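Local structure of carbon dioxide concentrating mechanism protein (Nostoc sp., 4N8X) at residues 26-31 against 36-41; 63-68 against 73-78; 80-85 against 94-99. The protein probably forms the vertices of the carboxysome shell, which encloses RuBisCO, and is thought to induce curvature in an otherwise flat hexagonal protein layer. One frame throughout, in Å; residues are numbered along the deposited sequence.

Contact 1. Residues 26-31 against 36-41; sequences LLQLVD and LLQKYE
Gln-28 and Tyr-40 come together through their first torsions: CG of Gln-28 stands anti to the backbone N (chi1 176°) with the chain extended beyond it, whereas CG of Tyr-40 lies anti to its own carbonyl carbon (chi1 -71°). The two side chains therefore run alongside each other in the same direction, amide and ring planes only 11° apart. Gln-28 CB sits over one face of the Tyr-40 ring, 4.0 Å from the centroid, which meets the description of a CH-pi contact. Beyond the ring, NE2 of Gln-28 donates to Leu-37 O at 2.8 Å; the acceptor lies in the amide plane, so this bond helps to fix the amide rotation. OE1 is taken by Arg-7.

The backbones form an antiparallel hairpin. Leu-27 and Glu-41 are a hydrogen-bonded pair, with Leu-27 N to Glu-41 O at 2.8 Å. Gln-28 and Val-30 face Tyr-40 and Leu-36 in non-hydrogen-bonded pairs, and the two-residue shift between them marks a beta bulge, coinciding with the corner at Gln-38. Leu-29 N still reaches Lys-39 O at 2.8 Å, and Leu-29 O accepts from Leu-37 N at 3.0 Å. Val-30 CG2 meets Leu-36 CD2 at 3.7 Å.

Strand 24-30 continues the sheet to strand 2-11 through backbone bonds, Leu-27 packs on Ile-58 of strand 55-60, and Val-30 O is hydrogen-bonded to Tyr-40 OH of a neighbouring subunit.

Contact 2. Residues 63-68 against 73-78; sequences AARQLL and RPVDAA
Ala-64 CB makes the tight end of this contact, pressing on Ala-77 N at 3.5 Å and on Ala-78 CB at 3.6 Å. Leu-67 CD1 reaches the same methyl of Ala-78 at 3.6 Å, brought there by a first torsion that sets CG anti to the carbonyl carbon (chi1 -56°). Ala-78 CB is thus touched by two apolar groups of the 63-68 turn. The packing has a polar cost: Ala-77 N, buried beneath Ala-64, has no hydrogen-bond partner in the model.

No direct hydrogen bond joins the two segments, so side-chain packing and a water carry the contact. In the OB-like barrel of the CcmL/EutN family, the irregular 63-68 turn follows strand 55-60, and the chain then returns through an inverse gamma turn centred on Pro-74 to enter strand 77-88.

Toward Arg-65 the fit is more polar. Its aliphatic part runs past the returning backbone, Arg-65 CD lying 3.2 Å from Arg-73 O and CG 3.5 Å from Val-75 O, and the chain bends at chi3 (-78°). A water links the two segments here, donating to Val-75 O at 2.9 Å and receiving a weak bond from Arg-65 NE. Farther out, at exposed Leu-68, the segments separate: Leu-68 O stays 4.4 Å from Arg-73 NH2, which instead bonds to Asn-70. Asp-76 points away, its OD2 in a salt bridge with Arg-60 and hydrogen-bonded to Arg-60 N of a neighbouring subunit.

Contact 3. Residues 80-85 against 94-99; sequences VAIIDT and YSKKDQ
Asp-84 O accepts from Lys-96 N at 2.8 Å, the one direct hydrogen bond between the segments; the N-H···O angle of 147° shows it to be somewhat bent. Ser-95 CA approaches the same oxygen at 3.4 Å as a CA-H···O contact, so two neighbouring residues of the returning chain close on this carbonyl. Next along, Thr-85 and Ser-95 form an antiparallel non-hydrogen-bonded pair, and Thr-85 CA lies 3.2 Å from Tyr-94 O.

A second polar link runs through the preceding carbonyl. A water donates to Ile-83 O at 2.8 Å and is also hydrogen-bonded to Tyr-94 OH at 2.9 Å. CG of Tyr-94 is anti to the backbone N (chi1 176°), which brings the ring up beside the chain corner at Asp-84: Ile-83 O lies at the ring edge, near its plane, and Ile-83 CG2 meets Tyr-94 CD2 at 4.1 Å.

These residues belong to the hairpin of strands 77-88 and 91-95, strand 91-95 being the outermost on this side of the chain's own sheet. The ring of Tyr-94 also stacks on Trp-55. A leucine in place of Tyr-94 would probably leave the water on Ile-83 O without its hydroxyl partner and Trp-55 without its stacked ring.

Lys-96 bends at chi3 (73°), bringing Lys-96 CE within 3.5 Å of Asp-84 OD1, although NZ makes just a long salt bridge there. The other carboxylate oxygen, OD2, bonds to Thr-13 of a neighbouring subunit; a strand of that subunit pairs with Ala-81, Ile-82 and Thr-85 and carries the sheet across the interface.

How the contacts relate
From the N terminus, strand 2-11 is laid down before any of the three contacts. Contact 1 then closes the turn between strand 24-30 and strands 36-37 and 39-44, at one margin of the sheet. After strand 55-60, contact 2 closes the loop that leads into strand 77-88, and contact 3 closes the final hairpin, at the other margin, by setting Tyr-94 to Lys-96 against residues 82-85 of that strand. The three follow in series, none nesting in or crossing another. Contacts 2 and 3 share strand 77-88, their centres about 23 Å apart, yet Leu-67 CD2 reaches Val-80 CG1 at 4.3 Å. Contact 1 touches contact 2 where Glu-41 OE2 meets Ala-77 CB at 4.0 Å; contacts 1 and 3 do not touch.

Contact 1. Residues 26-31 against 36-41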
ATOM      1  N   LEU A  26       7.334  16.996   8.939  1.00 14.46           N
ATOM      2  CA  LEU A  26       8.359  16.075   8.395  1.00 12.18           C
ATOM      3  C   LEU A  26       8.726  15.112   9.519  1.00 15.87           C
ATOM      4  O   LEU A  26       9.187  15.532  10.603  1.00 17.79           O
ATOM      5  CB  LEU A  26       9.612  16.861   7.968  1.00 16.24           C
ATOM      6  CG  LEU A  26      10.838  16.052   7.497  1.00 15.66           C
ATOM      7  CD1 LEU A  26      10.566  15.313   6.154  1.00 20.44           C
ATOM      8  CD2 LEU A  26      11.997  16.973   7.392  1.00 18.66           C
ATOM      9  N   LEU A  27       8.538  13.822   9.257  1.00 12.40           N
ATOM     10  CA  LEU A  27       8.753  12.769  10.257  1.00 15.01           C
ATOM     11  C   LEU A  27       9.872  11.798   9.841  1.00 15.80           C
ATOM     12  O   LEU A  27      10.038  11.521   8.657  1.00 18.28           O
ATOM     13  CB  LEU A  27       7.440  12.009  10.434  1.00 12.60           C
ATOM     14  CG  LEU A  27       6.261  12.969  10.692  1.00 18.53           C
ATOM     15  CD1 LEU A  27       4.943  12.198  10.812  1.00 26.39           C
ATOM     16  CD2 LEU A  27       6.450  13.720  11.968  1.00 19.40           C
ATOM     17  N   GLN A  28      10.649  11.335  10.818  1.00 16.27           N
ATOM     18  CA  GLN A  28      11.727  10.372  10.597  1.00 16.61           C
ATOM     19  C   GLN A  28      11.237   9.059  11.157  1.00 17.55           C
ATOM     20  O   GLN A  28      10.905   8.979  12.333  1.00 18.58           O
ATOM     21  CB  GLN A  28      13.020  10.828  11.323  1.00 12.82           C
ATOM     22  CG  GLN A  28      14.207   9.821  11.226  1.00 13.76           C
ATOM     23  CD  GLN A  28      15.449  10.286  11.950  1.00 23.78           C
ATOM     24  OE1 GLN A  28      15.401  11.257  12.704  1.00 22.89           O
ATOM     25  NE2 GLN A  28      16.585   9.575  11.744  1.00 20.83           N
ATOM     26  N   LEU A  29      11.200   8.030  10.308  1.00 19.61           N
ATOM     27  CA  LEU A  29      10.664   6.716  10.672  1.00 23.37           C
ATOM     28  C   LEU A  29      11.495   6.007  11.731  1.00 15.40           C
ATOM     29  O   LEU A  29      12.696   6.207  11.830  1.00 16.09           O
ATOM     30  CB  LEU A  29      10.528   5.822   9.427  1.00 22.30           C
ATOM     31  CG  LEU A  29       9.265   6.178   8.611  1.00 24.58           C
ATOM     32  CD1 LEU A  29       8.056   6.168   9.493  1.00 21.94           C
ATOM     33  CD2 LEU A  29       9.342   7.516   7.906  1.00 23.46           C
ATOM     34  N   VAL A  30      10.833   5.189  12.539  1.00 16.04           N
ATOM     35  CA  VAL A  30      11.496   4.404  13.594  1.00 13.93           C
ATOM     36  C   VAL A  30      11.281   2.932  13.249  1.00 14.54           C
ATOM     37  O   VAL A  30      10.206   2.568  12.728  1.00 15.16           O
ATOM     38  CB  VAL A  30      10.904   4.761  14.991  1.00 14.91           C
ATOM     39  CG1 VAL A  30      11.406   3.819  16.087  1.00 18.30           C
ATOM     40  CG2 VAL A  30      11.239   6.231  15.365  1.00 17.82           C
ATOM     41  N   ASP A  31      12.282   2.093  13.494  1.00 18.96           N
ATOM     42  CA  ASP A  31      12.107   0.660  13.278  1.00 21.12           C
ATOM     43  C   ASP A  31      11.554  -0.031  14.532  1.00 24.85           C
ATOM     44  O   ASP A  31      11.269   0.617  15.541  1.00 23.61           O
ATOM     45  CB  ASP A  31      13.386  -0.041  12.754  1.00 18.00           C
ATOM     46  CG  ASP A  31      14.474  -0.226  13.810  1.00 21.97           C
ATOM     47  OD1 ASP A  31      14.259   0.040  15.021  1.00 22.50           O
ATOM     48  OD2 ASP A  31      15.586  -0.665  13.429  1.00 21.95           O
ATOM     49  N   LEU A  36      16.089   5.061  15.021  1.00 24.96           N
ATOM     50  CA  LEU A  36      15.709   5.966  13.965  1.00 21.81           C
ATOM     51  C   LEU A  36      16.367   5.484  12.668  1.00 21.55           C
ATOM     52  O   LEU A  36      17.473   4.929  12.698  1.00 23.85           O
ATOM     53  CB  LEU A  36      16.151   7.394  14.312  1.00 22.99           C
ATOM     54  CG  LEU A  36      15.463   7.906  15.579  1.00 22.62           C
ATOM     55  CD1 LEU A  36      16.425   8.890  16.320  1.00 23.37           C
ATOM     56  CD2 LEU A  36      14.154   8.541  15.220  1.00 26.70           C
ATOM     57  N   LEU A  37      15.658   5.664  11.553  1.00 21.51           N
ATOM     58  CA  LEU A  37      16.098   5.214  10.233  1.00 20.20           C
ATOM     59  C   LEU A  37      16.402   6.445   9.411  1.00 24.52           C
ATOM     60  O   LEU A  37      16.058   7.559   9.827  1.00 23.85           O
ATOM     61  CB  LEU A  37      14.957   4.479   9.540  1.00 19.99           C
ATOM     62  CG  LEU A  37      14.420   3.230  10.210  1.00 22.00           C
ATOM     63  CD1 LEU A  37      13.246   2.714   9.429  1.00 22.15           C
ATOM     64  CD2 LEU A  37      15.545   2.195  10.233  1.00 24.88           C
ATOM     65  N   GLN A  38      17.027   6.263   8.246  1.00 25.47           N
ATOM     66  CA  GLN A  38      17.204   7.396   7.323  1.00 29.19           C
ATOM     67  C   GLN A  38      16.092   7.384   6.270  1.00 31.47           C
ATOM     68  O   GLN A  38      16.354   7.471   5.073  1.00 37.11           O
ATOM     69  CB  GLN A  38      18.607   7.397   6.679  1.00 25.71           C
ATOM     70  CG  GLN A  38      19.758   7.573   7.708  1.00 25.13           C
ATOM     71  CD  GLN A  38      19.676   8.907   8.471  1.00 33.06           C
ATOM     72  OE1 GLN A  38      19.095   9.871   7.975  1.00 36.96           O
ATOM     73  NE2 GLN A  38      20.225   8.951   9.684  1.00 31.89           N
ATOM     74  N   LYS A  39      14.858   7.260   6.753  1.00 25.10           N
ATOM     75  CA  LYS A  39      13.659   7.250   5.951  1.00 21.98           C
ATOM     76  C   LYS A  39      12.722   8.256   6.575  1.00 23.62           C
ATOM     77  O   LYS A  39      12.509   8.240   7.801  1.00 23.10           O
ATOM     78  CB  LYS A  39      12.985   5.883   5.994  1.00 21.86           C
ATOM     79  CG  LYS A  39      13.773   4.771   5.334  1.00 31.89           C
ATOM     80  CD  LYS A  39      12.892   3.595   4.906  1.00 42.89           C
ATOM     81  CE  LYS A  39      13.736   2.316   4.690  1.00 51.42           C
ATOM     82  NZ  LYS A  39      13.079   1.311   3.792  1.00 58.02           N
ATOM     83  N   TYR A  40      12.128   9.105   5.732  1.00 19.40           N
ATOM     84  CA  TYR A  40      11.287  10.197   6.203  1.00 17.07           C
ATOM     85  C   TYR A  40       9.958  10.213   5.437  1.00 16.86           C
ATOM     86  O   TYR A  40       9.848   9.642   4.367  1.00 15.37           O
ATOM     87  CB  TYR A  40      11.985  11.534   5.971  1.00 17.43           C
ATOM     88  CG  TYR A  40      13.182  11.794   6.878  1.00 25.16           C
ATOM     89  CD1 TYR A  40      14.374  11.098   6.702  1.00 26.58           C
ATOM     90  CD2 TYR A  40      13.125  12.762   7.901  1.00 26.67           C
ATOM     91  CE1 TYR A  40      15.487  11.343   7.516  1.00 30.80           C
ATOM     92  CE2 TYR A  40      14.250  13.004   8.727  1.00 25.68           C
ATOM     93  CZ  TYR A  40      15.415  12.284   8.524  1.00 32.33           C
ATOM     94  OH  TYR A  40      16.540  12.496   9.304  1.00 39.10           O
ATOM     95  N   GLU A  41       8.970  10.887   5.985  1.00 17.91           N
ATOM     96  CA  GLU A  41       7.726  11.106   5.267  1.00 24.68           C
ATOM     97  C   GLU A  41       7.075  12.354   5.780  1.00 19.37           C
ATOM     98  O   GLU A  41       7.497  12.883   6.806  1.00 19.30           O
ATOM     99  CB  GLU A  41       6.789   9.909   5.362  1.00 27.66           C
ATOM    100  CG  GLU A  41       6.169   9.619   6.705  1.00 32.72           C
ATOM    101  CD  GLU A  41       5.468   8.243   6.682  1.00 37.54           C
ATOM    102  OE1 GLU A  41       6.048   7.288   6.133  1.00 41.91           O
ATOM    103  OE2 GLU A  41       4.332   8.119   7.173  1.00 44.48           O
TER

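Contact 2. Residues 63-68 against 73-78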
ATOM      1  N   ALA A  63      -7.037   5.539   5.992  1.00 20.05           N
ATOM      2  CA  ALA A  63      -7.098   5.786   7.438  1.00 21.47           C
ATOM      3  C   ALA A  63      -6.858   7.279   7.742  1.00 24.75           C
ATOM      4  O   ALA A  63      -7.427   7.829   8.664  1.00 21.14           O
ATOM      5  CB  ALA A  63      -6.037   4.946   8.173  1.00 21.70           C
ATOM      6  N   ALA A  64      -5.986   7.922   6.977  1.00 20.68           N
ATOM      7  CA  ALA A  64      -5.603   9.289   7.322  1.00 25.97           C
ATOM      8  C   ALA A  64      -6.754  10.214   7.062  1.00 26.50           C
ATOM      9  O   ALA A  64      -6.765  11.347   7.543  1.00 23.69           O
ATOM     10  CB  ALA A  64      -4.352   9.723   6.546  1.00 15.49           C
ATOM     11  N   ARG A  65      -7.742   9.740   6.299  1.00 19.38           N
ATOM     12  CA  ARG A  65      -8.866  10.605   5.944  1.00 20.94           C
ATOM     13  C   ARG A  65     -10.013  10.450   6.940  1.00 25.31           C
ATOM     14  O   ARG A  65     -11.029  11.133   6.829  1.00 24.53           O
ATOM     15  CB  ARG A  65      -9.343  10.387   4.472  1.00 26.83           C
ATOM     16  CG  ARG A  65      -8.216  10.563   3.391  1.00 21.70           C
ATOM     17  CD  ARG A  65      -8.708  10.719   1.944  1.00 31.50           C
ATOM     18  NE  ARG A  65      -9.123   9.446   1.312  1.00 41.26           N
ATOM     19  CZ  ARG A  65     -10.390   9.064   1.172  1.00 43.90           C
ATOM     20  NH1 ARG A  65     -10.688   7.907   0.600  1.00 43.96           N
ATOM     21  NH2 ARG A  65     -11.364   9.837   1.617  1.00 44.27           N
ATOM     22  N   GLN A  66      -9.858   9.574   7.928  1.00 26.11           N
ATOM     23  CA  GLN A  66     -10.939   9.449   8.932  1.00 27.55           C
ATOM     24  C   GLN A  66     -10.885  10.551   9.990  1.00 26.60           C
ATOM     25  O   GLN A  66     -11.840  10.742  10.721  1.00 34.63           O
ATOM     26  CB  GLN A  66     -10.973   8.070   9.605  1.00 24.04           C
ATOM     27  CG  GLN A  66     -10.817   6.899   8.660  1.00 26.55           C
ATOM     28  CD  GLN A  66     -11.890   6.876   7.614  1.00 32.41           C
ATOM     29  OE1 GLN A  66     -13.087   6.855   7.936  1.00 34.28           O
ATOM     30  NE2 GLN A  66     -11.479   6.911   6.338  1.00 31.97           N
ATOM     31  N   LEU A  67      -9.774  11.258  10.091  1.00 27.71           N
ATOM     32  CA  LEU A  67      -9.699  12.393  11.016  1.00 33.18           C
ATOM     33  C   LEU A  67     -10.696  13.421  10.521  1.00 35.68           C
ATOM     34  O   LEU A  67     -10.911  13.525   9.311  1.00 39.17           O
ATOM     35  CB  LEU A  67      -8.294  13.012  11.028  1.00 34.77           C
ATOM     36  CG  LEU A  67      -7.077  12.141  11.355  1.00 35.26           C
ATOM     37  CD1 LEU A  67      -5.845  13.014  11.575  1.00 31.78           C
ATOM     38  CD2 LEU A  67      -7.358  11.314  12.579  1.00 36.69           C
ATOM     39  N   LEU A  68     -11.323  14.168  11.432  1.00 34.47           N
ATOM     40  CA  LEU A  68     -12.365  15.116  11.015  1.00 30.57           C
ATOM     41  C   LEU A  68     -11.825  16.212  10.097  1.00 30.16           C
ATOM     42  O   LEU A  68     -10.764  16.815  10.345  1.00 32.00           O
ATOM     43  CB  LEU A  68     -13.173  15.685  12.210  1.00 55.07           C
ATOM     44  CG  LEU A  68     -12.998  17.047  12.900  1.00 53.38           C
ATOM     45  CD1 LEU A  68     -13.177  18.256  12.000  1.00 53.04           C
ATOM     46  CD2 LEU A  68     -14.014  17.141  14.024  1.00 50.32           C
ATOM     47  N   ARG A  73      -9.902  15.350   1.657  1.00 25.98           N
ATOM     48  CA  ARG A  73      -8.591  15.949   1.475  1.00 24.48           C
ATOM     49  C   ARG A  73      -7.608  14.884   0.968  1.00 23.39           C
ATOM     50  O   ARG A  73      -7.770  13.702   1.267  1.00 24.79           O
ATOM     51  CB  ARG A  73      -8.052  16.520   2.802  1.00 30.12           C
ATOM     52  CG  ARG A  73      -8.915  17.661   3.413  1.00 31.63           C
ATOM     53  CD  ARG A  73      -8.148  18.257   4.611  1.00 35.75           C
ATOM     54  NE  ARG A  73      -8.665  19.565   5.018  1.00 39.08           N
ATOM     55  CZ  ARG A  73      -8.837  19.922   6.284  1.00 42.55           C
ATOM     56  NH1 ARG A  73      -9.320  21.129   6.577  1.00 45.08           N
ATOM     57  NH2 ARG A  73      -8.558  19.059   7.255  1.00 40.72           N
ATOM     58  N   PRO A  74      -6.595  15.301   0.199  1.00 26.51           N
ATOM     59  CA  PRO A  74      -5.666  14.295  -0.369  1.00 25.07           C
ATOM     60  C   PRO A  74      -4.486  14.052   0.518  1.00 22.78           C
ATOM     61  O   PRO A  74      -3.341  14.388   0.189  1.00 22.08           O
ATOM     62  CB  PRO A  74      -5.221  14.929  -1.700  1.00 28.90           C
ATOM     63  CG  PRO A  74      -5.383  16.433  -1.487  1.00 27.09           C
ATOM     64  CD  PRO A  74      -6.568  16.581  -0.534  1.00 26.93           C
ATOM     65  N   VAL A  75      -4.758  13.401   1.643  1.00 22.02           N
ATOM     66  CA  VAL A  75      -3.735  13.098   2.616  1.00 18.83           C
ATOM     67  C   VAL A  75      -3.706  11.583   2.750  1.00 20.65           C
ATOM     68  O   VAL A  75      -4.753  10.926   2.810  1.00 18.12           O
ATOM     69  CB  VAL A  75      -4.038  13.765   3.951  1.00 26.28           C
ATOM     70  CG1 VAL A  75      -4.108  15.276   3.759  1.00 26.75           C
ATOM     71  CG2 VAL A  75      -5.368  13.291   4.467  1.00 25.65           C
ATOM     72  N   ASP A  76      -2.504  11.025   2.750  1.00 20.09           N
ATOM     73  CA  ASP A  76      -2.387   9.583   2.829  1.00 20.03           C
ATOM     74  C   ASP A  76      -1.545   9.226   4.020  1.00 19.68           C
ATOM     75  O   ASP A  76      -1.126   8.077   4.145  1.00 20.42           O
ATOM     76  CB  ASP A  76      -1.753   9.024   1.547  1.00 21.14           C
ATOM     77  CG  ASP A  76      -0.402   9.670   1.229  1.00 24.09           C
ATOM     78  OD1 ASP A  76       0.080  10.479   2.058  1.00 21.85           O
ATOM     79  OD2 ASP A  76       0.173   9.353   0.152  1.00 20.53           O
ATOM     80  N   ALA A  77      -1.272  10.223   4.877  1.00 13.81           N
ATOM     81  CA  ALA A  77      -0.501  10.031   6.121  1.00 12.69           C
ATOM     82  C   ALA A  77      -0.875  11.112   7.106  1.00 13.23           C
ATOM     83  O   ALA A  77      -0.943  12.298   6.732  1.00 14.80           O
ATOM     84  CB  ALA A  77       1.057  10.025   5.869  1.00 12.18           C
ATOM     85  N   ALA A  78      -1.237  10.678   8.316  1.00 17.28           N
ATOM     86  CA  ALA A  78      -1.699  11.564   9.375  1.00 20.23           C
ATOM     87  C   ALA A  78      -1.096  11.152  10.728  1.00 18.22           C
ATOM     88  O   ALA A  78      -0.945   9.955  11.023  1.00 15.57           O
ATOM     89  CB  ALA A  78      -3.278  11.599   9.427  1.00 16.69           C
TER
HETATM   90  O   HOH W   1      -6.252   8.676   1.838  1.00 18.81           O

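Contact 3. Residues 80-85 against 94-99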
ATOM      1  N   VAL A  80      -1.694  10.436  14.428  1.00 14.07           N
ATOM      2  CA  VAL A  80      -2.909  10.078  15.131  1.00 16.33           C
ATOM      3  C   VAL A  80      -2.722  10.032  16.635  1.00 16.75           C
ATOM      4  O   VAL A  80      -3.693  10.054  17.394  1.00 17.42           O
ATOM      5  CB  VAL A  80      -3.570   8.754  14.593  1.00 25.21           C
ATOM      6  CG1 VAL A  80      -3.868   8.866  13.108  1.00 24.26           C
ATOM      7  CG2 VAL A  80      -2.688   7.496  14.850  1.00 14.67           C
ATOM      8  N   ALA A  81      -1.474   9.969  17.076  1.00 15.12           N
ATOM      9  CA  ALA A  81      -1.222   9.860  18.511  1.00 18.48           C
ATOM     10  C   ALA A  81       0.201  10.300  18.823  1.00 20.49           C
ATOM     11  O   ALA A  81       1.088  10.137  17.990  1.00 18.78           O
ATOM     12  CB  ALA A  81      -1.441   8.406  18.966  1.00 21.50           C
ATOM     13  N   ILE A  82       0.406  10.856  20.016  1.00 19.10           N
ATOM     14  CA  ILE A  82       1.750  11.089  20.541  1.00 18.24           C
ATOM     15  C   ILE A  82       2.054   9.971  21.552  1.00 19.86           C
ATOM     16  O   ILE A  82       1.256   9.674  22.451  1.00 20.42           O
ATOM     17  CB  ILE A  82       1.849  12.457  21.254  1.00 17.29           C
ATOM     18  CG1 ILE A  82       1.650  13.593  20.250  1.00 16.45           C
ATOM     19  CG2 ILE A  82       3.193  12.601  22.052  1.00 18.78           C
ATOM     20  CD1 ILE A  82       1.122  14.918  20.900  1.00 17.80           C
ATOM     21  N   ILE A  83       3.200   9.329  21.398  1.00 21.91           N
ATOM     22  CA  ILE A  83       3.548   8.211  22.271  1.00 22.13           C
ATOM     23  C   ILE A  83       4.200   8.717  23.538  1.00 20.39           C
ATOM     24  O   ILE A  83       5.102   9.570  23.465  1.00 21.19           O
ATOM     25  CB  ILE A  83       4.519   7.253  21.552  1.00 20.83           C
ATOM     26  CG1 ILE A  83       3.864   6.695  20.279  1.00 16.08           C
ATOM     27  CG2 ILE A  83       4.858   6.113  22.460  1.00 22.17           C
ATOM     28  CD1 ILE A  83       4.852   6.262  19.245  1.00 19.39           C
ATOM     29  N   ASP A  84       3.754   8.197  24.690  1.00 21.56           N
ATOM     30  CA  ASP A  84       4.409   8.430  25.963  1.00 25.90           C
ATOM     31  C   ASP A  84       5.424   7.338  26.276  1.00 30.13           C
ATOM     32  O   ASP A  84       6.545   7.607  26.742  1.00 29.74           O
ATOM     33  CB  ASP A  84       3.387   8.334  27.089  1.00 31.43           C
ATOM     34  CG  ASP A  84       2.468   9.503  27.145  1.00 34.99           C
ATOM     35  OD1 ASP A  84       2.785  10.555  26.554  1.00 35.51           O
ATOM     36  OD2 ASP A  84       1.425   9.357  27.810  1.00 43.69           O
ATOM     37  N   THR A  85       4.974   6.091  26.146  1.00 28.61           N
ATOM     38  CA  THR A  85       5.808   4.941  26.475  1.00 31.74           C
ATOM     39  C   THR A  85       5.508   3.806  25.517  1.00 30.95           C
ATOM     40  O   THR A  85       4.384   3.658  25.027  1.00 24.46           O
ATOM     41  CB  THR A  85       5.586   4.424  27.911  1.00 30.85           C
ATOM     42  OG1 THR A  85       4.245   3.934  28.042  1.00 34.21           O
ATOM     43  CG2 THR A  85       5.820   5.505  28.949  1.00 30.66           C
ATOM     44  N   TYR A  94      10.826   2.660  25.059  1.00 47.71           N
ATOM     45  CA  TYR A  94      10.753   4.101  24.910  1.00 40.81           C
ATOM     46  C   TYR A  94       9.950   4.774  26.022  1.00 40.29           C
ATOM     47  O   TYR A  94       8.960   4.226  26.526  1.00 38.92           O
ATOM     48  CB  TYR A  94      10.180   4.487  23.537  1.00 39.76           C
ATOM     49  CG  TYR A  94      10.005   5.976  23.406  1.00 34.94           C
ATOM     50  CD1 TYR A  94      11.075   6.789  23.068  1.00 35.25           C
ATOM     51  CD2 TYR A  94       8.781   6.579  23.664  1.00 30.63           C
ATOM     52  CE1 TYR A  94      10.932   8.165  22.971  1.00 28.33           C
ATOM     53  CE2 TYR A  94       8.619   7.957  23.556  1.00 28.31           C
ATOM     54  CZ  TYR A  94       9.698   8.743  23.225  1.00 31.47           C
ATOM     55  OH  TYR A  94       9.544  10.121  23.138  1.00 32.04           O
ATOM     56  N   SER A  95      10.388   5.982  26.376  1.00 42.08           N
ATOM     57  CA  SER A  95       9.739   6.795  27.393  1.00 42.98           C
ATOM     58  C   SER A  95       9.975   8.272  27.072  1.00 45.45           C
ATOM     59  O   SER A  95      11.117   8.687  26.874  1.00 45.89           O
ATOM     60  CB  SER A  95      10.316   6.446  28.751  1.00 44.41           C
ATOM     61  OG  SER A  95       9.637   7.173  29.746  1.00 43.63           O
ATOM     62  N   LYS A  96       8.900   9.059  27.001  1.00 45.15           N
ATOM     63  CA  LYS A  96       9.000  10.459  26.575  1.00 47.30           C
ATOM     64  C   LYS A  96       9.737  11.356  27.583  1.00 52.39           C
ATOM     65  O   LYS A  96      10.523  12.223  27.194  1.00 52.56           O
ATOM     66  CB  LYS A  96       7.614  11.039  26.243  1.00 46.69           C
ATOM     67  CG  LYS A  96       7.630  12.531  25.913  1.00 49.97           C
ATOM     68  CD  LYS A  96       6.354  13.018  25.218  1.00 52.92           C
ATOM     69  CE  LYS A  96       5.174  13.091  26.159  1.00 57.80           C
ATOM     70  NZ  LYS A  96       4.086  13.947  25.585  1.00 59.97           N
ATOM     71  N   LYS A  97       9.499  11.152  28.870  1.00 58.38           N
ATOM     72  CA  LYS A  97      10.129  12.007  29.885  1.00 67.26           C
ATOM     73  C   LYS A  97      11.652  11.919  29.825  1.00 72.63           C
ATOM     74  O   LYS A  97      12.349  12.917  30.002  1.00 75.66           O
ATOM     75  CB  LYS A  97       9.623  11.651  31.287  1.00 70.84           C
ATOM     76  CG  LYS A  97       8.104  11.735  31.417  1.00 70.84           C
ATOM     77  CD  LYS A  97       7.585  12.968  30.676  1.00 68.25           C
ATOM     78  CE  LYS A  97       6.252  13.455  31.215  1.00 68.84           C
ATOM     79  NZ  LYS A  97       6.010  14.830  30.710  1.00 67.75           N
ATOM     80  N   ASP A  98      12.162  10.720  29.564  1.00 75.48           N
ATOM     81  CA  ASP A  98      13.597  10.517  29.365  1.00 77.04           C
ATOM     82  C   ASP A  98      14.040  11.073  27.998  1.00 77.29           C
ATOM     83  O   ASP A  98      14.833  12.016  27.925  1.00 77.98           O
ATOM     84  CB  ASP A  98      13.939   9.025  29.495  1.00 75.02           C
ATOM     85  CG  ASP A  98      13.477   8.426  30.831  1.00 74.34           C
ATOM     86  OD1 ASP A  98      13.581   9.112  31.874  1.00 75.64           O
ATOM     87  OD2 ASP A  98      13.017   7.263  30.839  1.00 71.44           O
ATOM     88  N   GLN A  99      13.519  10.490  26.920  1.00 76.54           N
ATOM     89  CA  GLN A  99      13.752  11.008  25.569  1.00 76.98           C
ATOM     90  C   GLN A  99      12.441  11.235  24.827  1.00 76.70           C
ATOM     91  O   GLN A  99      12.370  11.088  23.605  1.00 77.20           O
ATOM     92  CB  GLN A  99      14.674  10.086  24.755  1.00 77.60           C
ATOM     93  CG  GLN A  99      14.123   8.680  24.464  1.00 77.78           C
ATOM     94  CD  GLN A  99      14.822   8.018  23.280  1.00 77.58           C
ATOM     95  OE1 GLN A  99      15.651   8.640  22.612  1.00 80.30           O
ATOM     96  NE2 GLN A  99      14.485   6.757  23.012  1.00 74.74           N
TER
HETATM   97  O   HOH W   2       6.994  11.330  22.385  1.00 27.60           O